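Local coordinates for macrolide export ATP-binding/permease protein MacB (Actinobacillus actinomycetemcomitans, PDB 3FTJ) that probably exports macrolides as a homodimeric, ATP-driven ABC transporter of the inner membrane within the MacAB-TdeA efflux system, the periplasmic region being the part present here, at residues N34-D39 against G170-S175; M16-G21 against K204-M209; Q50-N55 against G174-K179; N41-Q46 against K191-L196. All coordinates share one frame; numbering follows the deposited sequence.

Interaction 1: N34-D39 against G170-S175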
loop_
_atom_site.group_PDB
_atom_site.type_symbol
_atom_site.label_atom_id
_atom_site.label_comp_id
_atom_site.label_asym_id
_atom_site.label_seq_id
_atom_site.Cartn_x
_atom_site.Cartn_y
_atom_site.Cartn_z
ATOM N N ASN A 34 -3.345 13.642 5.510
ATOM C CA ASN A 34 -2.584 14.064 6.679
ATOM C C ASN A 34 -1.540 13.051 7.109
ATOM O O ASN A 34 -0.605 13.382 7.843
ATOM C CB ASN A 34 -3.515 14.433 7.831
ATOM C CG ASN A 34 -4.072 15.830 7.693
ATOM O OD1 ASN A 34 -5.272 16.055 7.846
ATOM N ND2 ASN A 34 -3.198 16.783 7.397
ATOM N N LEU A 35 -1.680 11.816 6.636
ATOM C CA LEU A 35 -0.639 10.820 6.871
ATOM C C LEU A 35 0.626 11.233 6.114
ATOM O O LEU A 35 0.550 11.626 4.952
ATOM C CB LEU A 35 -1.110 9.433 6.420
ATOM C CG LEU A 35 -2.232 8.831 7.277
ATOM C CD1 LEU A 35 -2.788 7.556 6.661
ATOM C CD2 LEU A 35 -1.723 8.567 8.700
ATOM N N LYS A 36 1.776 11.141 6.778
ATOM C CA LYS A 36 3.059 11.532 6.192
ATOM C C LYS A 36 4.083 10.429 6.331
ATOM O O LYS A 36 3.989 9.582 7.216
ATOM C CB LYS A 36 3.635 12.769 6.890
ATOM C CG LYS A 36 2.651 13.845 7.245
ATOM C CD LYS A 36 3.354 14.928 8.019
ATOM C CE LYS A 36 2.424 16.070 8.389
ATOM N NZ LYS A 36 3.193 17.267 8.917
ATOM N N ILE A 37 5.093 10.474 5.475
ATOM C CA ILE A 37 6.217 9.548 5.562
ATOM C C ILE A 37 6.895 9.614 6.934
ATOM O O ILE A 37 7.346 8.593 7.457
ATOM C CB ILE A 37 7.243 9.811 4.440
ATOM C CG1 ILE A 37 6.640 9.424 3.089
ATOM C CG2 ILE A 37 8.530 9.037 4.688
ATOM C CD1 ILE A 37 6.179 7.980 3.018
ATOM N N SER A 38 6.946 10.803 7.530
ATOM C CA SER A 38 7.549 10.947 8.860
ATOM C C SER A 38 6.725 10.230 9.938
ATOM O O SER A 38 7.288 9.694 10.894
ATOM C CB SER A 38 7.736 12.417 9.234
ATOM O OG SER A 38 6.510 13.121 9.200
ATOM N N ASP A 39 5.400 10.239 9.785
ATOM C CA ASP A 39 4.536 9.402 10.598
ATOM C C ASP A 39 4.991 7.940 10.483
ATOM O O ASP A 39 5.196 7.268 11.497
ATOM C CB ASP A 39 3.076 9.511 10.149
ATOM C CG ASP A 39 2.479 10.892 10.381
ATOM O OD1 ASP A 39 3.038 11.690 11.166
ATOM O OD2 ASP A 39 1.426 11.173 9.769
ATOM N N GLY A 170 5.564 16.008 -2.662
ATOM C CA GLY A 170 5.219 16.011 -1.252
ATOM C C GLY A 170 5.713 14.793 -0.486
ATOM O O GLY A 170 6.470 13.985 -1.015
ATOM N N SER A 171 5.285 14.672 0.766
ATOM C CA SER A 171 5.609 13.507 1.587
ATOM C C SER A 171 4.351 12.922 2.229
ATOM O O SER A 171 4.440 12.111 3.149
ATOM C CB SER A 171 6.627 13.871 2.681
ATOM O OG SER A 171 6.022 14.645 3.705
ATOM N N ARG A 172 3.185 13.342 1.747
ATOM C CA ARG A 172 1.917 12.864 2.292
ATOM C C ARG A 172 1.369 11.678 1.520
ATOM O O ARG A 172 1.587 11.562 0.318
ATOM C CB ARG A 172 0.902 14.001 2.345
ATOM C CG ARG A 172 1.177 14.925 3.498
ATOM C CD ARG A 172 0.624 16.307 3.283
ATOM N NE ARG A 172 1.160 17.222 4.284
ATOM C CZ ARG A 172 0.509 17.592 5.381
ATOM N NH1 ARG A 172 -0.716 17.132 5.613
ATOM N NH2 ARG A 172 1.078 18.429 6.242
ATOM N N ILE A 173 0.650 10.799 2.220
ATOM C CA ILE A 173 0.252 9.518 1.652
ATOM C C ILE A 173 -1.189 9.128 1.971
ATOM O O ILE A 173 -1.836 9.746 2.812
ATOM C CB ILE A 173 1.194 8.407 2.138
ATOM C CG1 ILE A 173 1.213 8.389 3.672
ATOM C CG2 ILE A 173 2.585 8.597 1.562
ATOM C CD1 ILE A 173 2.236 7.467 4.255
ATOM N N GLY A 174 -1.674 8.095 1.294
ATOM C CA GLY A 174 -3.058 7.679 1.403
ATOM C C GLY A 174 -3.318 6.753 2.572
ATOM O O GLY A 174 -4.392 6.800 3.184
ATOM N N SER A 175 -2.332 5.912 2.883
ATOM C CA SER A 175 -2.422 5.004 4.022
ATOM C C SER A 175 -1.061 4.428 4.432
ATOM O O SER A 175 -0.064 4.567 3.723
ATOM C CB SER A 175 -3.399 3.861 3.721
ATOM O OG SER A 175 -2.913 3.019 2.687
HETATM O O HOH W 1 6.929 13.473 5.950
#

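Interaction 2: M16-G21 against K204-M209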
loop_
_atom_site.group_PDB
_atom_site.type_symbol
_atom_site.label_atom_id
_atom_site.label_comp_id
_atom_site.label_asym_id
_atom_site.label_seq_id
_atom_site.Cartn_x
_atom_site.Cartn_y
_atom_site.Cartn_z
ATOM N N MET A 16 -2.448 -3.988 10.427
ATOM C CA MET A 16 -3.444 -2.930 10.506
ATOM C C MET A 16 -3.104 -1.899 9.458
ATOM O O MET A 16 -1.930 -1.618 9.232
ATOM C CB MET A 16 -3.423 -2.265 11.874
ATOM C CG MET A 16 -3.677 -3.219 13.011
ATOM S SD MET A 16 -3.587 -2.390 14.602
ATOM C CE MET A 16 -3.898 -3.792 15.678
ATOM N N THR A 17 -4.130 -1.339 8.821
ATOM C CA THR A 17 -3.937 -0.296 7.820
ATOM C C THR A 17 -4.553 1.002 8.316
ATOM O O THR A 17 -5.732 1.049 8.673
ATOM C CB THR A 17 -4.557 -0.685 6.459
ATOM O OG1 THR A 17 -4.010 -1.939 6.024
ATOM C CG2 THR A 17 -4.271 0.387 5.395
ATOM N N ILE A 18 -3.741 2.049 8.351
ATOM C CA ILE A 18 -4.190 3.361 8.782
ATOM C C ILE A 18 -4.534 4.232 7.568
ATOM O O ILE A 18 -3.727 4.367 6.647
ATOM C CB ILE A 18 -3.113 4.035 9.630
ATOM C CG1 ILE A 18 -2.631 3.064 10.712
ATOM C CG2 ILE A 18 -3.647 5.316 10.250
ATOM C CD1 ILE A 18 -1.180 3.197 11.045
ATOM N N PHE A 19 -5.733 4.809 7.577
ATOM C CA PHE A 19 -6.251 5.605 6.467
ATOM C C PHE A 19 -6.563 7.034 6.903
ATOM O O PHE A 19 -6.942 7.266 8.045
ATOM C CB PHE A 19 -7.558 5.001 5.949
ATOM C CG PHE A 19 -7.390 3.699 5.230
ATOM C CD1 PHE A 19 -7.062 3.672 3.888
ATOM C CD2 PHE A 19 -7.581 2.500 5.890
ATOM C CE1 PHE A 19 -6.911 2.477 3.221
ATOM C CE2 PHE A 19 -7.436 1.303 5.225
ATOM C CZ PHE A 19 -7.104 1.292 3.890
ATOM N N ASN A 20 -6.439 7.981 5.977
ATOM C CA ASN A 20 -6.893 9.345 6.218
ATOM C C ASN A 20 -8.400 9.388 6.392
ATOM O O ASN A 20 -9.121 8.615 5.763
ATOM C CB ASN A 20 -6.506 10.247 5.046
ATOM C CG ASN A 20 -5.016 10.315 4.839
ATOM O OD1 ASN A 20 -4.507 9.951 3.786
ATOM N ND2 ASN A 20 -4.305 10.761 5.856
ATOM N N GLY A 21 -8.877 10.297 7.234
ATOM C CA GLY A 21 -10.303 10.527 7.354
ATOM C C GLY A 21 -10.943 9.824 8.534
ATOM O O GLY A 21 -10.258 9.425 9.476
ATOM N N LYS A 204 -7.553 13.187 16.009
ATOM C CA LYS A 204 -7.900 11.917 15.381
ATOM C C LYS A 204 -8.503 12.181 14.005
ATOM O O LYS A 204 -9.710 12.371 13.866
ATOM C CB LYS A 204 -8.871 11.116 16.260
ATOM C CG LYS A 204 -9.308 9.787 15.662
ATOM C CD LYS A 204 -8.530 8.624 16.238
ATOM C CE LYS A 204 -8.917 7.307 15.585
ATOM N NZ LYS A 204 -10.365 7.263 15.279
ATOM N N ASP A 205 -7.637 12.207 12.996
ATOM C CA ASP A 205 -8.049 12.483 11.635
ATOM C C ASP A 205 -7.672 11.317 10.735
ATOM O O ASP A 205 -7.319 11.502 9.571
ATOM C CB ASP A 205 -7.401 13.777 11.140
ATOM C CG ASP A 205 -5.889 13.722 11.173
ATOM O OD1 ASP A 205 -5.338 12.630 11.404
ATOM O OD2 ASP A 205 -5.251 14.772 10.961
ATOM N N PHE A 206 -7.756 10.113 11.291
ATOM C CA PHE A 206 -7.376 8.890 10.592
ATOM C C PHE A 206 -8.204 7.788 11.204
ATOM O O PHE A 206 -8.807 7.976 12.259
ATOM C CB PHE A 206 -5.895 8.582 10.835
ATOM C CG PHE A 206 -5.543 8.449 12.290
ATOM C CD1 PHE A 206 -5.666 7.227 12.942
ATOM C CD2 PHE A 206 -5.113 9.548 13.012
ATOM C CE1 PHE A 206 -5.352 7.102 14.293
ATOM C CE2 PHE A 206 -4.801 9.438 14.361
ATOM C CZ PHE A 206 -4.923 8.210 15.006
ATOM N N PHE A 207 -8.236 6.632 10.558
ATOM C CA PHE A 207 -8.903 5.481 11.149
ATOM C C PHE A 207 -8.119 4.225 10.823
ATOM O O PHE A 207 -7.331 4.205 9.876
ATOM C CB PHE A 207 -10.360 5.372 10.688
ATOM C CG PHE A 207 -10.531 5.218 9.201
ATOM C CD1 PHE A 207 -10.843 3.984 8.649
ATOM C CD2 PHE A 207 -10.403 6.310 8.355
ATOM C CE1 PHE A 207 -11.014 3.840 7.282
ATOM C CE2 PHE A 207 -10.578 6.172 6.981
ATOM C CZ PHE A 207 -10.883 4.937 6.448
ATOM N N ILE A 208 -8.325 3.185 11.622
ATOM C CA ILE A 208 -7.544 1.964 11.499
ATOM C C ILE A 208 -8.429 0.802 11.076
ATOM O O ILE A 208 -9.526 0.617 11.604
ATOM C CB ILE A 208 -6.824 1.644 12.820
ATOM C CG1 ILE A 208 -5.925 2.817 13.225
ATOM C CG2 ILE A 208 -6.018 0.357 12.696
ATOM C CD1 ILE A 208 -4.958 2.494 14.347
ATOM N N MET A 209 -7.948 0.042 10.098
ATOM C CA MET A 209 -8.645 -1.132 9.595
ATOM C C MET A 209 -7.857 -2.364 9.998
ATOM O O MET A 209 -6.668 -2.466 9.712
ATOM C CB MET A 209 -8.726 -1.101 8.070
ATOM C CG MET A 209 -9.494 0.053 7.476
ATOM S SD MET A 209 -11.240 -0.331 7.280
ATOM C CE MET A 209 -11.947 0.530 8.682
#

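Interaction 3: Q50-N55 against G174-K179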
loop_
_atom_site.group_PDB
_atom_site.type_symbol
_atom_site.label_atom_id
_atom_site.label_comp_id
_atom_site.label_asym_id
_atom_site.label_seq_id
_atom_site.Cartn_x
_atom_site.Cartn_y
_atom_site.Cartn_z
ATOM N N GLN A 50 6.665 -4.418 13.566
ATOM C CA GLN A 50 7.623 -5.233 12.824
ATOM C C GLN A 50 7.973 -4.646 11.450
ATOM O O GLN A 50 9.109 -4.752 10.988
ATOM C CB GLN A 50 7.085 -6.658 12.671
ATOM C CG GLN A 50 7.972 -7.569 11.848
ATOM C CD GLN A 50 7.488 -9.011 11.839
ATOM O OE1 GLN A 50 8.044 -9.860 11.138
ATOM N NE2 GLN A 50 6.450 -9.295 12.621
ATOM N N SER A 51 6.994 -4.038 10.792
ATOM C CA SER A 51 7.252 -3.355 9.529
ATOM C C SER A 51 6.183 -2.315 9.233
ATOM O O SER A 51 5.052 -2.409 9.710
ATOM C CB SER A 51 7.342 -4.351 8.371
ATOM O OG SER A 51 6.058 -4.829 8.007
ATOM N N VAL A 52 6.563 -1.324 8.439
ATOM C CA VAL A 52 5.681 -0.226 8.074
ATOM C C VAL A 52 5.738 0.008 6.562
ATOM O O VAL A 52 6.820 0.170 5.991
ATOM C CB VAL A 52 6.100 1.053 8.804
ATOM C CG1 VAL A 52 5.209 2.221 8.407
ATOM C CG2 VAL A 52 6.072 0.822 10.320
ATOM N N THR A 53 4.573 0.031 5.923
ATOM C CA THR A 53 4.490 0.237 4.483
ATOM C C THR A 53 3.625 1.438 4.127
ATOM O O THR A 53 2.409 1.390 4.274
ATOM C CB THR A 53 3.901 -0.998 3.802
ATOM O OG1 THR A 53 4.717 -2.133 4.118
ATOM C CG2 THR A 53 3.855 -0.804 2.301
ATOM N N PRO A 54 4.253 2.523 3.667
ATOM C CA PRO A 54 3.521 3.704 3.196
ATOM C C PRO A 54 2.816 3.375 1.884
ATOM O O PRO A 54 3.285 2.507 1.158
ATOM C CB PRO A 54 4.629 4.737 2.956
ATOM C CG PRO A 54 5.846 4.192 3.672
ATOM C CD PRO A 54 5.713 2.711 3.620
ATOM N N ASN A 55 1.708 4.039 1.584
ATOM C CA ASN A 55 0.983 3.771 0.339
ATOM C C ASN A 55 0.326 5.027 -0.204
ATOM O O ASN A 55 -0.552 5.606 0.432
ATOM C CB ASN A 55 -0.073 2.669 0.548
ATOM C CG ASN A 55 -0.790 2.270 -0.749
ATOM O OD1 ASN A 55 -1.134 3.113 -1.587
ATOM N ND2 ASN A 55 -1.032 0.971 -0.904
ATOM N N GLY A 174 -1.674 8.095 1.294
ATOM C CA GLY A 174 -3.058 7.679 1.403
ATOM C C GLY A 174 -3.318 6.753 2.572
ATOM O O GLY A 174 -4.392 6.800 3.184
ATOM N N SER A 175 -2.332 5.912 2.883
ATOM C CA SER A 175 -2.422 5.004 4.022
ATOM C C SER A 175 -1.061 4.428 4.432
ATOM O O SER A 175 -0.064 4.567 3.723
ATOM C CB SER A 175 -3.399 3.861 3.721
ATOM O OG SER A 175 -2.913 3.019 2.687
ATOM N N ILE A 176 -1.046 3.776 5.586
ATOM C CA ILE A 176 0.133 3.113 6.116
ATOM C C ILE A 176 -0.286 1.756 6.655
ATOM O O ILE A 176 -1.151 1.668 7.528
ATOM C CB ILE A 176 0.734 3.909 7.306
ATOM C CG1 ILE A 176 1.196 5.297 6.859
ATOM C CG2 ILE A 176 1.877 3.141 7.947
ATOM C CD1 ILE A 176 1.438 6.261 8.018
ATOM N N THR A 177 0.311 0.693 6.147
ATOM C CA THR A 177 0.044 -0.617 6.720
ATOM C C THR A 177 1.196 -1.022 7.634
ATOM O O THR A 177 2.359 -0.964 7.235
ATOM C CB THR A 177 -0.181 -1.687 5.643
ATOM O OG1 THR A 177 -1.273 -1.290 4.799
ATOM C CG2 THR A 177 -0.506 -3.027 6.289
ATOM N N VAL A 178 0.863 -1.408 8.864
ATOM C CA VAL A 178 1.859 -1.831 9.838
ATOM C C VAL A 178 1.705 -3.324 10.106
ATOM O O VAL A 178 0.590 -3.847 10.135
ATOM C CB VAL A 178 1.745 -1.055 11.184
ATOM C CG1 VAL A 178 1.756 0.453 10.958
ATOM C CG2 VAL A 178 0.502 -1.459 11.933
ATOM N N LYS A 179 2.830 -4.008 10.279
ATOM C CA LYS A 179 2.814 -5.400 10.698
ATOM C C LYS A 179 3.126 -5.399 12.179
ATOM O O LYS A 179 4.162 -4.883 12.603
ATOM C CB LYS A 179 3.865 -6.208 9.942
ATOM C CG LYS A 179 3.472 -7.653 9.646
ATOM C CD LYS A 179 3.471 -8.523 10.895
ATOM C CE LYS A 179 3.340 -10.000 10.521
ATOM N NZ LYS A 179 3.395 -10.913 11.701
HETATM O O HOH W 2 4.029 -3.471 6.687
#

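Interaction 4: N41-Q46 against K191-L196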
loop_
_atom_site.group_PDB
_atom_site.type_symbol
_atom_site.label_atom_id
_atom_site.label_comp_id
_atom_site.label_asym_id
_atom_site.label_seq_id
_atom_site.Cartn_x
_atom_site.Cartn_y
_atom_site.Cartn_z
ATOM N N ASN A 41 7.854 6.780 9.561
ATOM C CA ASN A 41 9.179 6.615 10.143
ATOM C C ASN A 41 9.088 6.414 11.655
ATOM O O ASN A 41 9.704 5.511 12.210
ATOM C CB ASN A 41 10.055 7.823 9.812
ATOM C CG ASN A 41 11.502 7.630 10.236
ATOM O OD1 ASN A 41 12.020 8.377 11.068
ATOM N ND2 ASN A 41 12.155 6.615 9.679
ATOM N N THR A 42 8.309 7.254 12.322
ATOM C CA THR A 42 8.134 7.132 13.764
ATOM C C THR A 42 7.502 5.800 14.158
ATOM O O THR A 42 7.902 5.174 15.146
ATOM C CB THR A 42 7.309 8.287 14.302
ATOM O OG1 THR A 42 7.999 9.507 14.016
ATOM C CG2 THR A 42 7.116 8.154 15.814
ATOM N N LEU A 43 6.528 5.351 13.376
ATOM C CA LEU A 43 5.899 4.059 13.628
ATOM C C LEU A 43 6.904 2.919 13.490
ATOM O O LEU A 43 6.897 1.975 14.275
ATOM C CB LEU A 43 4.710 3.840 12.688
ATOM C CG LEU A 43 3.489 4.738 12.927
ATOM C CD1 LEU A 43 2.531 4.706 11.731
ATOM C CD2 LEU A 43 2.764 4.323 14.193
ATOM N N SER A 44 7.779 3.013 12.498
ATOM C CA SER A 44 8.752 1.949 12.248
ATOM C C SER A 44 9.669 1.743 13.444
ATOM O O SER A 44 10.333 0.711 13.554
ATOM C CB SER A 44 9.602 2.263 11.021
ATOM O OG SER A 44 10.394 3.416 11.249
ATOM N N LYS A 45 9.699 2.729 14.338
ATOM C CA LYS A 45 10.595 2.688 15.484
ATOM C C LYS A 45 9.963 2.145 16.766
ATOM O O LYS A 45 10.671 1.860 17.730
ATOM C CB LYS A 45 11.217 4.065 15.722
ATOM C CG LYS A 45 12.264 4.411 14.679
ATOM C CD LYS A 45 12.673 5.863 14.718
ATOM C CE LYS A 45 13.798 6.110 13.713
ATOM N NZ LYS A 45 14.113 7.558 13.530
ATOM N N GLN A 46 8.641 2.002 16.783
ATOM C CA GLN A 46 7.969 1.440 17.949
ATOM C C GLN A 46 8.381 -0.015 18.096
ATOM O O GLN A 46 8.559 -0.724 17.106
ATOM C CB GLN A 46 6.446 1.557 17.830
ATOM C CG GLN A 46 5.963 2.978 17.637
ATOM C CD GLN A 46 6.765 3.977 18.450
ATOM O OE1 GLN A 46 7.392 4.884 17.898
ATOM N NE2 GLN A 46 6.757 3.811 19.766
ATOM N N LYS A 191 -4.302 0.482 20.226
ATOM C CA LYS A 191 -4.435 1.624 21.122
ATOM C C LYS A 191 -3.181 2.489 21.164
ATOM O O LYS A 191 -3.273 3.712 21.113
ATOM C CB LYS A 191 -4.790 1.168 22.541
ATOM C CG LYS A 191 -6.212 0.648 22.687
ATOM C CD LYS A 191 -6.499 0.213 24.120
ATOM C CE LYS A 191 -6.336 1.373 25.104
ATOM N NZ LYS A 191 -6.513 0.941 26.532
ATOM N N SER A 192 -2.017 1.858 21.288
ATOM C CA SER A 192 -0.755 2.599 21.309
ATOM C C SER A 192 -0.572 3.350 19.993
ATOM O O SER A 192 -0.172 4.513 19.967
ATOM C CB SER A 192 0.425 1.647 21.503
ATOM O OG SER A 192 0.199 0.746 22.573
ATOM N N LEU A 193 -0.867 2.657 18.902
ATOM C CA LEU A 193 -0.720 3.191 17.564
ATOM C C LEU A 193 -1.638 4.399 17.379
ATOM O O LEU A 193 -1.229 5.429 16.846
ATOM C CB LEU A 193 -1.060 2.086 16.567
ATOM C CG LEU A 193 -0.548 2.178 15.143
ATOM C CD1 LEU A 193 -0.799 0.850 14.441
ATOM C CD2 LEU A 193 -1.248 3.310 14.430
ATOM N N THR A 194 -2.881 4.263 17.833
ATOM C CA THR A 194 -3.853 5.351 17.786
ATOM C C THR A 194 -3.398 6.543 18.608
ATOM O O THR A 194 -3.465 7.683 18.160
ATOM C CB THR A 194 -5.213 4.911 18.319
ATOM O OG1 THR A 194 -5.739 3.874 17.484
ATOM C CG2 THR A 194 -6.183 6.090 18.341
ATOM N N GLU A 195 -2.935 6.290 19.823
ATOM C CA GLU A 195 -2.492 7.393 20.662
ATOM C C GLU A 195 -1.281 8.116 20.079
ATOM O O GLU A 195 -1.221 9.340 20.112
ATOM C CB GLU A 195 -2.251 6.931 22.101
ATOM C CG GLU A 195 -3.551 6.754 22.861
ATOM C CD GLU A 195 -4.531 7.898 22.594
ATOM O OE1 GLU A 195 -4.137 9.074 22.762
ATOM O OE2 GLU A 195 -5.695 7.624 22.212
ATOM N N LEU A 196 -0.333 7.361 19.526
ATOM C CA LEU A 196 0.856 7.966 18.934
ATOM C C LEU A 196 0.489 8.872 17.753
ATOM O O LEU A 196 0.929 10.025 17.684
ATOM C CB LEU A 196 1.859 6.895 18.502
ATOM C CG LEU A 196 3.146 7.347 17.794
ATOM C CD1 LEU A 196 3.949 8.327 18.639
ATOM C CD2 LEU A 196 3.998 6.133 17.436
#

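Interaction 1: N34-D39 against G170-S175
D39 OD2 is gripped by two N-H donors, the backbone N of K36 and NE2 of H201 on helix 186-201. The K36 N to D39 OD2 bond, 3.0 Å long, arrives from above the carboxylate plane, so D39, a short acid in the first turn, ties down K36, the residue at the N-cap position of helix 37-44. Across the contact, backbone bonds fasten this helix start to the loop before strand 175-180. I37 N meets S171 O at 2.9 Å, nearly along the C=O axis, and I173 N meets L35 O at 2.9 Å, from above the carbonyl plane. One water accepts from S38 N and is also bonded to S171 OG. In the apolar part of the contact, I37 crosses I173 at about a right angle, CD1 of I37 lying 3.9 Å from CG2 of I173. I173 takes the crowded chi1 of 56°, which brings its CG1 within 3.7 Å of L35 CB. The long K36 and R172 chains run side by side, K36 CE over one guanidinium face, while R172 NH1 is bonded to Q33 O. K36 NZ lies 3.6 Å from R172 NH2, a like-charge approach that may lower the lysine pKa, whereas the first N-H groups of the helix find acceptors in the loop and water.

Interaction 2: M16-G21 against K204-M209
An antiparallel beta pair joins strand 15-20 to strand 206-209, with T17 opposite M209 and F19 opposite F207 as hydrogen-bonded pairs. The bond from F19 N to F207 O is nearly straight, 2.9 Å long and 172° at the hydrogen. F19 can be followed outward from its backbone. Its CB sits over one face of the F207 ring, toward the rim, 3.4 Å from F207 CZ, a CH-pi contact. CG lies beside the same CZ. With CG anti to the carbonyl carbon (chi1 -70°), the ring runs on toward M209: CD2 touches F207 CE1 and M209 CG, and CE2 closes to 3.3 Å from M209 CG, the thioether chain, bent at chi2 and chi3, then leading away. The two phenyl planes are only 22° apart but slide past each other with little overlap. Flat rings and a flexible methionine suit this face, where R30 of helix 27-31 touches both phenylalanines. The face with M16, I18, F206 and I208 is apolar: I208 CG2 packs 3.8 Å from M16 CB, and helix 186-201 covers it, L193 touching I18 and L197 touching F206. Past the strand end, G21 adopts a positive phi that suits glycine, and its carbonyl O meets the F207 ring edge, 3.3 Å from CD2.

Interaction 3: Q50-N55 against G174-K179
K179 O and S51 O anchor one end of this antiparallel pair, taking Q50 N at 2.7 Å and K179 N at 2.8 Å respectively. Q50 and S51 both face K179, a classic beta bulge, and the second bond to K179 O, from S51 N, is weak. T53 and T177 exchange two N-H...O bonds. At the far end N55 O is held by two donors, G174 N at 2.9 Å and S175 N at 3.0 Å, both in its carbonyl plane. A water joins S51 OG, T53 OG1 and T177 O, which accepts from it; the hydroxyls of S51 and T53 are short enough to share it. K179 NZ forms a salt bridge to D182, which also accepts from Q50 NE2; the two chains lie side by side, Q50 NE2 3.5 Å from K179 CD. On the other face beta-branched residues lie side by side: V52 CG1 presses on I176 CG2 at a tight 3.5 Å. P54 sits at a non-hydrogen-bonded position, where strand 175-180 asks for no N-H. Helix 37-44 packs on V52 and P54, helix 81-85 touches S51, T53, N55 and T177, and strand 15-20 pairs with the other edge of strand 175-180, T17 OG1 bonding T177 OG1.

Interaction 4: N41-Q46 against K191-L196
Apolar packing carries this contact between helix 37-44, with the turn after it, and helix 186-201; no hydrogen bond passes between the two segments. L196 is the main contributor, reaching out with its CG anti to the backbone N (chi1 177°), and its CD2 methyl is the atom that does the touching. L43 slides past it in the opposite direction, CD2 to CD2 at 3.9 Å. The same L43 CD2 lies 4.1 Å from CG of L193, the two leucines crossing at about a right angle, so one methyl touches residues three apart, neighbours on one side of the helix. T42 adds CG2, 4.1 Å from L196 CD2. After the helix, the Q46 side chain bends at chi2 (-38°) and comes tip to tip with L196, its CG and CD each 3.7 Å from L196 CD2. Leucine suits these places because its forked end spans the distance between the backbones, the nearest CA atoms being 7.7 Å apart at L43 and L193.

The polar bonds stay within each side. T42 OG1 turns back to S38 O on its own helix, with CG2 on the side of L196. S44 OG donates to N41 O in the carbonyl plane, on a lone pair, at a very short 2.4 Å. K45 N and Q46 N bond to T42 O and L43 O, three residues back, while L196 N keeps the four-residue spacing to S192 O at 2.9 Å.

Both helices pack on the sheet: L43 rests on I49 and V52 of strand 49-64 and on I18 of strand 15-20, and L193 on I18 and on I208 of strand 206-209.

How the interactions relate
From the N terminus, strand 15-20 opens interaction 2, the widest loop, which closes last at 204-209 and encloses the other three. Residues 34-39, 41-46 and 50-55 follow in quick succession and find their partners at 170-175, 191-196 and 174-179. Interactions 1 and 4 therefore cross, both using helix 37-44, whereas interaction 3 lies within the span of interaction 4. Interactions 1 and 3 share G174 and S175. Interaction 3 pairs strands 49-64 and 175-180, interaction 2 pairs 15-20 and 206-209; strands 175-180 and 15-20 are neighbours, so the four form one run of the sheet, with helices 37-44 and 186-201 against one face. There L193 meets I18 and V178.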